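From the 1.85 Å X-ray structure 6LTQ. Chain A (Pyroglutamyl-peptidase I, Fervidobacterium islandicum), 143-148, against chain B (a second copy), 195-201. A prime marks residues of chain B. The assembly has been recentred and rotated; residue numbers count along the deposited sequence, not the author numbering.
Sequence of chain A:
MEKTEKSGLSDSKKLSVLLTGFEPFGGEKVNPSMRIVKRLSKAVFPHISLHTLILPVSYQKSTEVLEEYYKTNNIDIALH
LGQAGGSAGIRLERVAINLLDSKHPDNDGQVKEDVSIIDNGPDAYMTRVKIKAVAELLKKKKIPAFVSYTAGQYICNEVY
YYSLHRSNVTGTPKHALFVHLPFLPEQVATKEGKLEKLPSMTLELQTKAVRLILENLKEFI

Chain A (143-148) IPAFVS
Chain B (195-201) LEKLPSM

Residues 145-148 of chain A form a strand, with Ala145 (phi/psi -160/148) and Phe146 (-159/166) nearly fully extended; Pro144 (-60/132) leads in. Chain B passes from a 3-10 segment at Leu195′ and Glu196′ (-63/-13) through Lys197′ (-100/12) into extended Leu198′ to Met201′; Leu198′ N donates to Leu195′ O (3.2 Å), closing the turn. The end-to-end directions differ by 142°, and the nearest CA atoms are Pro144 CA and Glu196′ CA, 6.7 Å apart.

No direct hydrogen bond crosses; three waters link the stretches. Water 1 accepts from Ala145 N (3.2 Å) and lies 2.9 Å from Glu196′ O, placed to donate to it; water 2 accepts from Val147 N and donates to Glu196′ OE1, both 2.9 Å; water 3 donates to Val147 O and accepts from Lys197′ NZ, both 2.7 Å.

Phe146 points toward chain B (chi1 50°, p; chi2 87°). Lys197′ (m, t, t, p) lays its aliphatic chain over one ring face: CG lies 3.7 Å from the centroid, 7° off the normal, a CH-pi contact. Glu196′ (chi1 p, chi2 t, chi3 164°) packs CD 3.4 Å from Phe146 CB, and its OE1 makes a long salt bridge to Lys197′ NZ (3.9 Å). Further along chain B but earlier in chain A, Ser200′ OG (chi1 p) lies 3.9 Å from Pro144 CG (C-gamma exo pucker).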

# COMPACT_ATOMS: atom_id res chain seq x y z
N ILE A 143 -6.58 -17.39 -11.52
CA ILE A 143 -5.64 -16.31 -11.84
C ILE A 143 -6.17 -15.01 -11.24
O ILE A 143 -7.26 -14.57 -11.63
CB ILE A 143 -5.44 -16.16 -13.35
CG1 ILE A 143 -4.95 -17.47 -13.95
CG2 ILE A 143 -4.43 -15.03 -13.60
CD1 ILE A 143 -4.74 -17.40 -15.43
N PRO A 144 -5.41 -14.34 -10.36
CA PRO A 144 -5.84 -13.04 -9.84
C PRO A 144 -6.00 -12.02 -10.96
O PRO A 144 -5.12 -11.86 -11.81
CB PRO A 144 -4.71 -12.64 -8.88
CG PRO A 144 -4.02 -13.92 -8.55
CD PRO A 144 -4.10 -14.73 -9.82
N ALA A 145 -7.13 -11.32 -10.94
CA ALA A 145 -7.51 -10.42 -12.02
C ALA A 145 -8.53 -9.45 -11.47
O ALA A 145 -9.30 -9.80 -10.57
CB ALA A 145 -8.09 -11.19 -13.22
N PHE A 146 -8.53 -8.23 -11.99
CA PHE A 146 -9.48 -7.24 -11.50
C PHE A 146 -9.63 -6.15 -12.56
O PHE A 146 -8.85 -6.07 -13.51
CB PHE A 146 -9.05 -6.67 -10.14
CG PHE A 146 -7.62 -6.19 -10.10
CD1 PHE A 146 -7.30 -4.90 -10.49
CD2 PHE A 146 -6.60 -7.04 -9.66
CE1 PHE A 146 -5.96 -4.45 -10.45
CE2 PHE A 146 -5.27 -6.61 -9.62
CZ PHE A 146 -4.95 -5.32 -10.02
N VAL A 147 -10.67 -5.34 -12.39
CA VAL A 147 -10.99 -4.27 -13.34
C VAL A 147 -10.48 -2.96 -12.79
O VAL A 147 -10.66 -2.66 -11.60
CB VAL A 147 -12.51 -4.19 -13.62
CG1 VAL A 147 -12.84 -2.99 -14.53
CG2 VAL A 147 -13.00 -5.50 -14.23
N SER A 148 -9.81 -2.19 -13.64
CA SER A 148 -9.25 -0.92 -13.26
C SER A 148 -9.92 0.16 -14.11
O SER A 148 -10.35 -0.11 -15.23
CB SER A 148 -7.71 -0.94 -13.42
OG SER A 148 -7.16 0.35 -13.62
N LEU B 195 -9.37 -7.08 -1.59
CA LEU B 195 -8.43 -8.18 -1.45
C LEU B 195 -8.16 -8.91 -2.76
O LEU B 195 -7.20 -9.68 -2.82
CB LEU B 195 -8.95 -9.16 -0.40
CG LEU B 195 -9.16 -8.53 0.98
CD1 LEU B 195 -9.66 -9.57 1.96
CD2 LEU B 195 -7.89 -7.89 1.48
N GLU B 196 -8.97 -8.70 -3.81
CA GLU B 196 -8.65 -9.28 -5.12
C GLU B 196 -7.34 -8.74 -5.68
O GLU B 196 -6.81 -9.31 -6.65
CB GLU B 196 -9.78 -9.01 -6.12
CG GLU B 196 -9.92 -7.53 -6.53
CD GLU B 196 -11.12 -7.28 -7.47
OE1 GLU B 196 -11.50 -6.09 -7.60
OE2 GLU B 196 -11.66 -8.25 -8.05
N LYS B 197 -6.80 -7.66 -5.10
CA LYS B 197 -5.56 -7.05 -5.58
C LYS B 197 -4.35 -7.46 -4.77
O LYS B 197 -3.29 -6.84 -4.91
CB LYS B 197 -5.70 -5.53 -5.58
CG LYS B 197 -6.83 -5.02 -6.46
CD LYS B 197 -6.84 -3.49 -6.46
CE LYS B 197 -7.59 -2.94 -7.65
NZ LYS B 197 -9.06 -3.04 -7.47
N LEU B 198 -4.47 -8.47 -3.91
CA LEU B 198 -3.35 -8.88 -3.07
C LEU B 198 -2.25 -9.52 -3.92
O LEU B 198 -2.54 -10.12 -4.95
CB LEU B 198 -3.82 -9.90 -2.04
CG LEU B 198 -4.56 -9.26 -0.87
CD1 LEU B 198 -5.01 -10.36 0.06
CD2 LEU B 198 -3.64 -8.30 -0.18
N PRO B 199 -1.00 -9.45 -3.47
CA PRO B 199 0.12 -10.10 -4.19
C PRO B 199 0.07 -11.61 -4.03
O PRO B 199 -0.48 -12.14 -3.06
CB PRO B 199 1.37 -9.54 -3.50
CG PRO B 199 0.94 -8.44 -2.59
CD PRO B 199 -0.54 -8.68 -2.30
N SER B 200 0.73 -12.31 -4.96
CA SER B 200 0.83 -13.76 -4.93
C SER B 200 2.14 -14.18 -5.58
O SER B 200 2.85 -13.37 -6.17
CB SER B 200 -0.38 -14.42 -5.65
OG SER B 200 -0.42 -14.03 -7.01
N MET B 201 2.45 -15.46 -5.47
CA MET B 201 3.60 -16.04 -6.16
C MET B 201 3.24 -17.49 -6.46
O MET B 201 2.78 -18.20 -5.55
CB MET B 201 4.87 -15.94 -5.31
CG MET B 201 6.15 -16.47 -6.03
SD MET B 201 7.63 -16.28 -4.96
CE MET B 201 8.01 -14.53 -5.14
O HOH W 1 -8.21 -11.58 -7.90
O HOH W 2 -12.53 -6.07 -10.31
O HOH W 3 -9.57 -1.30 -9.53